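Local coordinates for protein CurD (Moorea producens 3L, PDB 5KP7) that probably acts as a hydroxymethylglutaryl-CoA synthase-type acyltransferase of the thiolase-like superfamily and binds a 4'-phosphopantetheine arm, at residues A[136-142]-A[349-355]; A[213-217]-A[254-259]; A[268-274]-A[342-348]. The protein carries 3 engineered substitutions. One frame throughout, in Å; residues are numbered along the deposited sequence.

Interaction 1. Residues A[136-142]-A[349-355]; sequences QACYSGT and SYGSGCC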
loop_
_atom_site.group_PDB
_atom_site.type_symbol
_atom_site.label_atom_id
_atom_site.label_comp_id
_atom_site.label_asym_id
_atom_site.label_seq_id
_atom_site.Cartn_x
_atom_site.Cartn_y
_atom_site.Cartn_z
ATOM N N GLN A 136 -7.372 -2.601 -10.037
ATOM C CA GLN A 136 -6.125 -2.273 -10.796
ATOM C C GLN A 136 -4.971 -2.314 -9.795
ATOM O O GLN A 136 -4.311 -1.301 -9.463
ATOM C CB GLN A 136 -6.176 -0.951 -11.563
ATOM C CG GLN A 136 -4.865 -0.571 -12.297
ATOM C CD GLN A 136 -4.016 -1.729 -12.783
ATOM O OE1 GLN A 136 -2.834 -1.893 -12.334
ATOM N NE2 GLN A 136 -4.523 -2.488 -13.686
ATOM N N ALA A 137 -4.780 -3.526 -9.306
ATOM C CA ALA A 137 -3.825 -3.803 -8.241
ATOM C C ALA A 137 -3.905 -2.712 -7.165
ATOM O O ALA A 137 -5.017 -2.333 -6.776
ATOM C CB ALA A 137 -2.459 -3.983 -8.813
ATOM N N CYS A 138 -2.773 -2.187 -6.673
ATOM C CA CYS A 138 -2.849 -1.273 -5.534
ATOM C C CYS A 138 -3.329 0.138 -5.883
ATOM O O CYS A 138 -3.488 0.947 -4.993
ATOM C CB CYS A 138 -1.505 -1.176 -4.806
ATOM S SG CYS A 138 -0.813 -2.763 -4.337
ATOM N N TYR A 139 -3.559 0.429 -7.162
ATOM C CA TYR A 139 -4.163 1.685 -7.609
ATOM C C TYR A 139 -5.673 1.715 -7.368
ATOM O O TYR A 139 -6.302 2.750 -7.482
ATOM C CB TYR A 139 -3.821 1.921 -9.109
ATOM C CG TYR A 139 -4.416 3.146 -9.745
ATOM C CD1 TYR A 139 -4.078 4.408 -9.335
ATOM C CD2 TYR A 139 -5.291 3.021 -10.826
ATOM C CE1 TYR A 139 -4.647 5.539 -9.891
ATOM C CE2 TYR A 139 -5.839 4.137 -11.404
ATOM C CZ TYR A 139 -5.518 5.394 -10.936
ATOM O OH TYR A 139 -6.091 6.504 -11.534
ATOM N N SER A 140 -6.255 0.564 -7.033
ATOM C CA SER A 140 -7.710 0.461 -6.918
ATOM C C SER A 140 -8.297 1.523 -5.988
ATOM O O SER A 140 -9.322 2.128 -6.295
ATOM C CB SER A 140 -8.081 -0.946 -6.443
ATOM O OG SER A 140 -7.609 -1.200 -5.123
ATOM N N GLY A 141 -7.685 1.717 -4.820
ATOM C CA GLY A 141 -8.228 2.687 -3.872
ATOM C C GLY A 141 -8.295 4.104 -4.418
ATOM O O GLY A 141 -9.319 4.809 -4.337
ATOM N N THR A 142 -7.177 4.552 -4.980
ATOM C CA THR A 142 -7.136 5.855 -5.596
ATOM C C THR A 142 -8.171 5.987 -6.727
ATOM O O THR A 142 -8.861 7.005 -6.813
ATOM C CB THR A 142 -5.711 6.184 -6.074
ATOM O OG1 THR A 142 -4.888 6.331 -4.906
ATOM C CG2 THR A 142 -5.672 7.440 -6.912
ATOM N N SER A 349 0.111 7.199 -5.692
ATOM C CA SER A 349 -0.451 5.865 -5.809
ATOM C C SER A 349 0.188 5.096 -6.939
ATOM O O SER A 349 0.392 5.644 -8.022
ATOM C CB SER A 349 -1.961 5.999 -6.101
ATOM O OG SER A 349 -2.547 4.732 -6.177
ATOM N N TYR A 350 0.485 3.824 -6.714
ATOM C CA TYR A 350 1.008 2.903 -7.756
ATOM C C TYR A 350 0.264 1.594 -7.649
ATOM O O TYR A 350 -0.001 1.133 -6.540
ATOM C CB TYR A 350 2.495 2.596 -7.560
ATOM C CG TYR A 350 3.069 1.646 -8.591
ATOM C CD1 TYR A 350 3.351 2.083 -9.877
ATOM C CD2 TYR A 350 3.280 0.301 -8.306
ATOM C CE1 TYR A 350 3.838 1.233 -10.855
ATOM C CE2 TYR A 350 3.789 -0.553 -9.275
ATOM C CZ TYR A 350 4.061 -0.085 -10.546
ATOM O OH TYR A 350 4.539 -0.932 -11.509
ATOM N N GLY A 351 -0.065 0.980 -8.785
ATOM C CA GLY A 351 -0.524 -0.383 -8.783
ATOM C C GLY A 351 0.220 -1.134 -9.867
ATOM O O GLY A 351 0.325 -0.632 -11.001
ATOM N N SER A 352 0.734 -2.318 -9.545
ATOM C CA SER A 352 1.398 -3.171 -10.552
ATOM C C SER A 352 0.512 -3.415 -11.769
ATOM O O SER A 352 -0.740 -3.432 -11.658
ATOM C CB SER A 352 1.731 -4.524 -9.943
ATOM O OG SER A 352 2.694 -4.343 -8.944
ATOM N N GLY A 353 1.137 -3.562 -12.925
ATOM C CA GLY A 353 0.417 -3.957 -14.124
ATOM C C GLY A 353 0.376 -3.054 -15.340
ATOM O O GLY A 353 0.201 -3.611 -16.431
ATOM N N CYS A 354 0.446 -1.727 -15.259
ATOM C CA CYS A 354 0.503 -0.877 -14.068
ATOM C C CYS A 354 -0.286 0.425 -14.328
ATOM O O CYS A 354 -0.567 0.769 -15.489
ATOM C CB CYS A 354 1.960 -0.496 -13.694
ATOM S SG CYS A 354 2.763 0.782 -14.728
ATOM N N CYS A 355 -0.609 1.151 -13.256
ATOM C CA CYS A 355 -1.152 2.513 -13.358
ATOM C C CYS A 355 -0.744 3.271 -12.087
ATOM O O CYS A 355 -0.456 2.660 -11.056
ATOM C CB CYS A 355 -2.672 2.516 -13.570
ATOM S SG CYS A 355 -3.298 4.090 -14.211
HETATM O O HOH W 1 -1.443 2.930 -4.464
HETATM O O HOH W 2 0.237 -3.232 -6.899
#

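Interaction 2. Residues A[213-217]-A[254-259]; sequences GCNGY and HYQNRV. With SO4 (sulfate ion), chain D.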
loop_
_atom_site.group_PDB
_atom_site.type_symbol
_atom_site.label_atom_id
_atom_site.label_comp_id
_atom_site.label_asym_id
_atom_site.label_seq_id
_atom_site.Cartn_x
_atom_site.Cartn_y
_atom_site.Cartn_z
ATOM N N GLY A 213 -8.726 18.888 -9.673
ATOM C CA GLY A 213 -8.022 18.933 -10.948
ATOM C C GLY A 213 -6.499 18.909 -10.863
ATOM O O GLY A 213 -5.830 18.994 -11.890
ATOM N N CYS A 214 -5.938 18.776 -9.665
ATOM C CA CYS A 214 -4.501 18.701 -9.491
ATOM C C CYS A 214 -4.172 17.226 -9.487
ATOM O O CYS A 214 -4.076 16.601 -8.421
ATOM C CB CYS A 214 -4.086 19.409 -8.209
ATOM S SG CYS A 214 -4.551 21.169 -8.241
ATOM N N ASN A 215 -4.047 16.653 -10.689
ATOM C CA ASN A 215 -3.823 15.220 -10.836
ATOM C C ASN A 215 -2.889 14.960 -11.977
ATOM O O ASN A 215 -3.050 15.551 -13.042
ATOM C CB ASN A 215 -5.107 14.458 -11.152
ATOM C CG ASN A 215 -6.178 14.632 -10.094
ATOM O OD1 ASN A 215 -6.373 13.733 -9.217
ATOM N ND2 ASN A 215 -6.851 15.731 -10.128
ATOM N N GLY A 216 -1.914 14.094 -11.760
ATOM C CA GLY A 216 -1.125 13.532 -12.841
ATOM C C GLY A 216 -1.198 12.018 -12.779
ATOM O O GLY A 216 -1.263 11.448 -11.700
ATOM N N TYR A 217 -1.215 11.341 -13.923
ATOM C CA TYR A 217 -1.347 9.889 -13.911
ATOM C C TYR A 217 -0.595 9.293 -15.081
ATOM O O TYR A 217 -0.321 9.967 -16.089
ATOM C CB TYR A 217 -2.821 9.436 -13.846
ATOM C CG TYR A 217 -3.786 10.352 -14.542
ATOM C CD1 TYR A 217 -3.893 10.343 -15.923
ATOM C CD2 TYR A 217 -4.642 11.190 -13.820
ATOM C CE1 TYR A 217 -4.781 11.186 -16.577
ATOM C CE2 TYR A 217 -5.542 12.015 -14.461
ATOM C CZ TYR A 217 -5.605 12.013 -15.835
ATOM O OH TYR A 217 -6.504 12.843 -16.494
ATOM N N HIS A 254 3.434 14.877 -14.799
ATOM C CA HIS A 254 2.119 15.198 -15.356
ATOM C C HIS A 254 1.378 16.190 -14.448
ATOM O O HIS A 254 0.793 17.179 -14.919
ATOM C CB HIS A 254 1.328 13.901 -15.585
ATOM C CG HIS A 254 0.088 14.067 -16.398
ATOM N ND1 HIS A 254 -1.046 13.314 -16.189
ATOM C CD2 HIS A 254 -0.207 14.906 -17.416
ATOM C CE1 HIS A 254 -1.974 13.654 -17.056
ATOM N NE2 HIS A 254 -1.490 14.629 -17.814
ATOM N N TYR A 255 1.453 15.963 -13.138
ATOM C CA TYR A 255 0.863 16.894 -12.180
ATOM C C TYR A 255 1.535 18.284 -12.298
ATOM O O TYR A 255 0.848 19.314 -12.346
ATOM C CB TYR A 255 0.998 16.308 -10.783
ATOM C CG TYR A 255 0.532 17.154 -9.626
ATOM C CD1 TYR A 255 1.305 18.215 -9.170
ATOM C CD2 TYR A 255 -0.641 16.836 -8.920
ATOM C CE1 TYR A 255 0.909 18.977 -8.078
ATOM C CE2 TYR A 255 -1.039 17.578 -7.824
ATOM C CZ TYR A 255 -0.257 18.650 -7.397
ATOM O OH TYR A 255 -0.635 19.407 -6.301
ATOM N N GLN A 256 2.858 18.287 -12.359
ATOM C CA GLN A 256 3.638 19.533 -12.472
ATOM C C GLN A 256 3.255 20.318 -13.726
ATOM O O GLN A 256 3.126 21.563 -13.681
ATOM C CB GLN A 256 5.134 19.201 -12.429
ATOM C CG GLN A 256 6.066 20.389 -12.456
ATOM C CD GLN A 256 7.505 19.968 -12.681
ATOM O OE1 GLN A 256 8.203 19.543 -11.761
ATOM N NE2 GLN A 256 7.941 20.052 -13.938
ATOM N N ASN A 257 3.044 19.602 -14.829
ATOM C CA ASN A 257 2.565 20.213 -16.068
ATOM C C ASN A 257 1.202 20.884 -15.921
ATOM O O ASN A 257 0.957 21.912 -16.548
ATOM C CB ASN A 257 2.542 19.196 -17.231
ATOM C CG ASN A 257 3.937 18.768 -17.672
ATOM O OD1 ASN A 257 4.947 19.399 -17.349
ATOM N ND2 ASN A 257 3.991 17.690 -18.420
ATOM N N ARG A 258 0.358 20.350 -15.054
ATOM C CA ARG A 258 -0.971 20.886 -14.806
ATOM C C ARG A 258 -1.081 21.903 -13.687
ATOM O O ARG A 258 -2.049 22.636 -13.659
ATOM C CB ARG A 258 -1.927 19.750 -14.510
ATOM C CG ARG A 258 -2.147 18.908 -15.739
ATOM C CD ARG A 258 -2.926 17.670 -15.451
ATOM N NE ARG A 258 -3.627 17.228 -16.653
ATOM C CZ ARG A 258 -4.382 16.135 -16.720
ATOM N NH1 ARG A 258 -4.496 15.334 -15.664
ATOM N NH2 ARG A 258 -5.012 15.842 -17.857
ATOM N N VAL A 259 -0.110 21.954 -12.787
ATOM C CA VAL A 259 -0.162 22.829 -11.616
ATOM C C VAL A 259 1.056 23.772 -11.680
ATOM O O VAL A 259 2.133 23.486 -11.166
ATOM C CB VAL A 259 -0.200 22.008 -10.305
ATOM C CG1 VAL A 259 -0.437 22.910 -9.101
ATOM C CG2 VAL A 259 -1.286 20.958 -10.357
HETATM S S SO4 D . -0.727 23.527 -5.008
HETATM O O1 SO4 D . -0.235 22.165 -5.313
HETATM O O2 SO4 D . -2.208 23.518 -4.901
HETATM O O3 SO4 D . -0.321 24.457 -6.085
HETATM O O4 SO4 D . -0.125 23.981 -3.735
#

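Interaction 3. Residues A[268-274]-A[342-348]; sequences FDYLSFH and PRRIGMF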
loop_
_atom_site.group_PDB
_atom_site.type_symbol
_atom_site.label_atom_id
_atom_site.label_comp_id
_atom_site.label_asym_id
_atom_site.label_seq_id
_atom_site.Cartn_x
_atom_site.Cartn_y
_atom_site.Cartn_z
ATOM N N PHE A 268 4.544 20.905 -0.692
ATOM C CA PHE A 268 3.964 19.785 0.051
ATOM C C PHE A 268 4.597 19.748 1.425
ATOM O O PHE A 268 5.801 19.578 1.553
ATOM C CB PHE A 268 4.173 18.455 -0.694
ATOM C CG PHE A 268 3.681 18.504 -2.098
ATOM C CD1 PHE A 268 2.325 18.488 -2.359
ATOM C CD2 PHE A 268 4.572 18.650 -3.157
ATOM C CE1 PHE A 268 1.853 18.577 -3.650
ATOM C CE2 PHE A 268 4.107 18.761 -4.450
ATOM C CZ PHE A 268 2.742 18.713 -4.703
ATOM N N ASP A 269 3.780 19.939 2.443
ATOM C CA ASP A 269 4.235 19.784 3.836
ATOM C C ASP A 269 4.561 18.362 4.208
ATOM O O ASP A 269 5.491 18.120 5.005
ATOM C CB ASP A 269 3.190 20.348 4.774
ATOM C CG ASP A 269 2.956 21.805 4.524
ATOM O OD1 ASP A 269 3.892 22.588 4.766
ATOM O OD2 ASP A 269 1.883 22.175 4.026
ATOM N N TYR A 270 3.795 17.417 3.652
ATOM C CA TYR A 270 4.030 15.983 3.834
ATOM C C TYR A 270 3.827 15.272 2.502
ATOM O O TYR A 270 3.163 15.815 1.605
ATOM C CB TYR A 270 3.069 15.402 4.874
ATOM C CG TYR A 270 3.278 16.025 6.227
ATOM C CD1 TYR A 270 4.340 15.638 7.030
ATOM C CD2 TYR A 270 2.467 17.053 6.654
ATOM C CE1 TYR A 270 4.568 16.243 8.251
ATOM C CE2 TYR A 270 2.682 17.674 7.885
ATOM C CZ TYR A 270 3.734 17.273 8.679
ATOM O OH TYR A 270 3.997 17.912 9.888
ATOM N N LEU A 271 4.406 14.084 2.395
ATOM C CA LEU A 271 4.224 13.195 1.245
ATOM C C LEU A 271 3.846 11.816 1.736
ATOM O O LEU A 271 4.508 11.265 2.619
ATOM C CB LEU A 271 5.518 13.117 0.442
ATOM C CG LEU A 271 5.979 14.422 -0.196
ATOM C CD1 LEU A 271 7.428 14.286 -0.619
ATOM C CD2 LEU A 271 5.098 14.841 -1.364
ATOM N N SER A 272 2.749 11.273 1.183
ATOM C CA SER A 272 2.286 9.913 1.457
ATOM C C SER A 272 2.375 9.096 0.182
ATOM O O SER A 272 2.098 9.625 -0.917
ATOM C CB SER A 272 0.852 9.905 1.986
ATOM O OG SER A 272 0.871 10.029 3.418
ATOM N N PHE A 273 2.778 7.840 0.327
ATOM C CA PHE A 273 3.062 6.979 -0.835
ATOM C C PHE A 273 2.402 5.627 -0.637
ATOM O O PHE A 273 2.270 5.154 0.509
ATOM C CB PHE A 273 4.566 6.698 -0.912
ATOM C CG PHE A 273 5.462 7.902 -1.209
ATOM C CD1 PHE A 273 5.815 8.789 -0.210
ATOM C CD2 PHE A 273 6.053 8.051 -2.455
ATOM C CE1 PHE A 273 6.708 9.828 -0.473
ATOM C CE2 PHE A 273 6.945 9.089 -2.731
ATOM C CZ PHE A 273 7.243 10.000 -1.728
ATOM N N HIS A 274 2.040 4.953 -1.743
ATOM C CA HIS A 274 1.830 3.528 -1.685
ATOM C C HIS A 274 3.122 2.936 -1.123
ATOM O O HIS A 274 4.194 3.242 -1.622
ATOM C CB HIS A 274 1.544 2.925 -3.070
ATOM C CG HIS A 274 1.496 1.444 -3.035
ATOM N ND1 HIS A 274 0.687 0.779 -2.156
ATOM C CD2 HIS A 274 2.231 0.497 -3.664
ATOM C CE1 HIS A 274 0.884 -0.516 -2.265
ATOM N NE2 HIS A 274 1.815 -0.716 -3.173
ATOM N N PRO A 342 -2.993 24.753 8.675
ATOM C CA PRO A 342 -3.324 23.801 7.593
ATOM C C PRO A 342 -2.112 23.371 6.779
ATOM O O PRO A 342 -1.184 24.175 6.575
ATOM C CB PRO A 342 -4.324 24.578 6.721
ATOM C CG PRO A 342 -4.953 25.558 7.671
ATOM C CD PRO A 342 -3.836 25.963 8.597
ATOM N N ARG A 343 -2.119 22.108 6.343
ATOM C CA ARG A 343 -0.984 21.510 5.634
ATOM C C ARG A 343 -1.448 20.853 4.345
ATOM O O ARG A 343 -2.548 20.304 4.281
ATOM C CB ARG A 343 -0.314 20.430 6.487
ATOM C CG ARG A 343 0.062 20.852 7.896
ATOM C CD ARG A 343 1.203 21.867 7.922
ATOM N NE ARG A 343 1.665 22.041 9.299
ATOM C CZ ARG A 343 2.485 23.005 9.722
ATOM N NH1 ARG A 343 2.958 23.940 8.878
ATOM N NH2 ARG A 343 2.818 23.064 11.017
ATOM N N ARG A 344 -0.581 20.898 3.335
ATOM C CA ARG A 344 -0.836 20.231 2.067
ATOM C C ARG A 344 -0.023 18.956 1.999
ATOM O O ARG A 344 1.171 18.929 2.337
ATOM C CB ARG A 344 -0.536 21.152 0.883
ATOM C CG ARG A 344 -0.634 20.447 -0.476
ATOM C CD ARG A 344 -0.728 21.429 -1.624
ATOM N NE ARG A 344 -2.067 22.018 -1.750
ATOM C CZ ARG A 344 -2.420 23.264 -1.434
ATOM N NH1 ARG A 344 -1.550 24.148 -0.931
ATOM N NH2 ARG A 344 -3.668 23.646 -1.627
ATOM N N ILE A 345 -0.715 17.875 1.616
ATOM C CA ILE A 345 -0.127 16.561 1.500
ATOM C C ILE A 345 -0.155 16.123 0.049
ATOM O O ILE A 345 -1.220 16.144 -0.590
ATOM C CB ILE A 345 -0.910 15.530 2.363
ATOM C CG1 ILE A 345 -1.025 16.011 3.844
ATOM C CG2 ILE A 345 -0.246 14.162 2.276
ATOM C CD1 ILE A 345 -1.848 15.061 4.729
ATOM N N GLY A 346 1.005 15.714 -0.458
ATOM C CA GLY A 346 1.092 15.093 -1.780
ATOM C C GLY A 346 0.967 13.593 -1.653
ATOM O O GLY A 346 1.558 12.984 -0.738
ATOM N N MET A 347 0.208 13.001 -2.566
ATOM C CA MET A 347 -0.156 11.603 -2.532
ATOM C C MET A 347 0.298 10.902 -3.811
ATOM O O MET A 347 -0.065 11.343 -4.905
ATOM C CB MET A 347 -1.693 11.492 -2.465
ATOM C CG MET A 347 -2.352 12.233 -1.323
ATOM S SD MET A 347 -2.448 11.234 0.142
ATOM C CE MET A 347 -3.775 10.072 -0.253
ATOM N N PHE A 348 1.026 9.800 -3.666
ATOM C CA PHE A 348 1.463 8.980 -4.816
ATOM C C PHE A 348 0.934 7.569 -4.712
ATOM O O PHE A 348 1.258 6.845 -3.764
ATOM C CB PHE A 348 2.982 8.909 -4.975
ATOM C CG PHE A 348 3.395 8.013 -6.113
ATOM C CD1 PHE A 348 3.002 8.329 -7.408
ATOM C CD2 PHE A 348 4.056 6.835 -5.895
ATOM C CE1 PHE A 348 3.297 7.500 -8.477
ATOM C CE2 PHE A 348 4.370 5.988 -6.977
ATOM C CZ PHE A 348 3.966 6.329 -8.261
HETATM O O HOH W 3 2.973 24.848 6.155
#

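Interaction 1. Residues A[136-142]-A[349-355]
C355 lays its sulfur over one face of the Y139 ring, SG standing 4.2 Å from the ring centroid and 27° off the normal, a sulfur-aromatic contact. The ring gets there because CG is anti to the backbone N (chi1 178°), and its edge is met by the hydroxyl of S349, with OG 3.5 Å from CD1. Y139 OH goes on to E357. T142 OG1 lies 3.1 Å from S349 OG, and T142 OG1 hydrogen-bonds to Y359 OH. Between the two backbones, G351 passes so close to the 136-139 turn that a side chain would run into Q136 O and Y139 N. Two waters bridge the backbones. One links C138 O (2.9 Å) to the S349 hydroxyl and Y350 N; the other accepts from C138 N and from S352 N (2.8 Å). C138 CB rests 3.3 Å from Y350 O. Farther out, D224 bonds to Y350, S352 and G353, holding the loop that contains the cis peptide before C354. C138, just ahead of a helix and with H274 and E106 beside it, is consistent with the active-site cysteine of the HMG-CoA synthase family in the thiolase-like fold, and bound phosphopantetheine comes close to Y350.

Interaction 2. Residues A[213-217]-A[254-259]
H254 turns the edge of its imidazole toward the face of Y217 in a T-shaped stack, centroids 5.1 Å apart and planes at 77°; H254 CE1 lies above the phenol near its rim. The pair belongs to the seam where the C-terminal end of helix 237-258 meets strand 208-219 of the central mixed sheet in this thiolase-like fold, away from the annotated sites. The same imidazole has the R258 side chain alongside it: H254 NE2 sits 3.4 Å above the centre of the guanidinium, while R258 CD lies over the rim of the histidine face. The Y255 ring has C214 O at its edge, 3.2 Å from CE2, and V259 CG2 over one face; F358 meets it edge-to-face.

With H254 CG anti to the backbone N (chi1 -168°), the ring lies against the strand and ND1 accepts from Y217 N at 3.0 Å, the donor lying in the ring plane and the bond close to straight at 162°. The positive guanidinium lying against NE2 would probably favour a neutral imidazole. R258, extended from CG to NE, reaches across to the strand and gives NH1 to N215 O, also 3.0 Å, within its own guanidinium plane but from above the carbonyl plane; the same NH1 makes a weak bond to Y217 OH. Between these polar grips the backbones come very close: a side chain at G216 would collide with Y255 N.

Next to G213, C214 forms the centre of an inverse gamma turn and packs CB 3.6 Å from Y255 CE2, with V259 CG2 on it as well. The phenol end of Y255 has two partners, S360 and a sulfate probably picked up from the crystallisation liquor, to whose O1 the OH donates at 3.0 Å.

Interaction 3. Residues A[268-274]-A[342-348]
D269 and R343 set their side chains at about a right angle where two parallel strands begin at one end of the central sheet, joined through helices in a beta-alpha-beta crossover. Their planes stand 58° apart and the charges meet through a water, 2.8 Å from D269 OD1 and bonded to R343 NH1; the arginine's salt bridge is to D338. CG of D269 stands beside its backbone N (chi1 -61°), which turns OD2 to the other strand, where it takes R344 N on its anti lone pair at 2.9 Å and 168°. With an alanine here, R344 N would probably lose this acceptor and the water its carboxylate partner.

L271, F273 and F348 share one face; F273 and F348 cross obliquely, F273 CD2 4.1 Å from F348 CB, and both touch C248 of helix 237-258. Y270, S272, I345 and M347 take the opposite face, where S272 CB meets M347 SD at 4.0 Å and helix 325-336 packs on I345. F268 CD1 lies 3.6 Å from G346 N, and a side chain on G346 would run into L271 CD2. At the far end H274 N bonds to F348 O at 2.9 Å, nearly along the C=O axis.

Overall arrangement
Interactions 1 and 3 share strand 343-351. Interaction 3 is the most buried and relies on regular backbone bonding, with F273 and F348 on one face and a water-bridged charge pair at its partly exposed start. Interaction 1 takes the strand's other end and the loop after it to the turn leading into helix 140-154, using bridging waters and a sulfur-aromatic contact near the phosphopantetheine. The two meet where C138 SG lies 3.5 Å from H274 CE1. Interaction 2 is farthest from the chain's centre, partly solvent-facing, and works through arginine, histidine and tyrosine; it reaches the same sheet and touches interaction 3 where Y255 OH packs on F268.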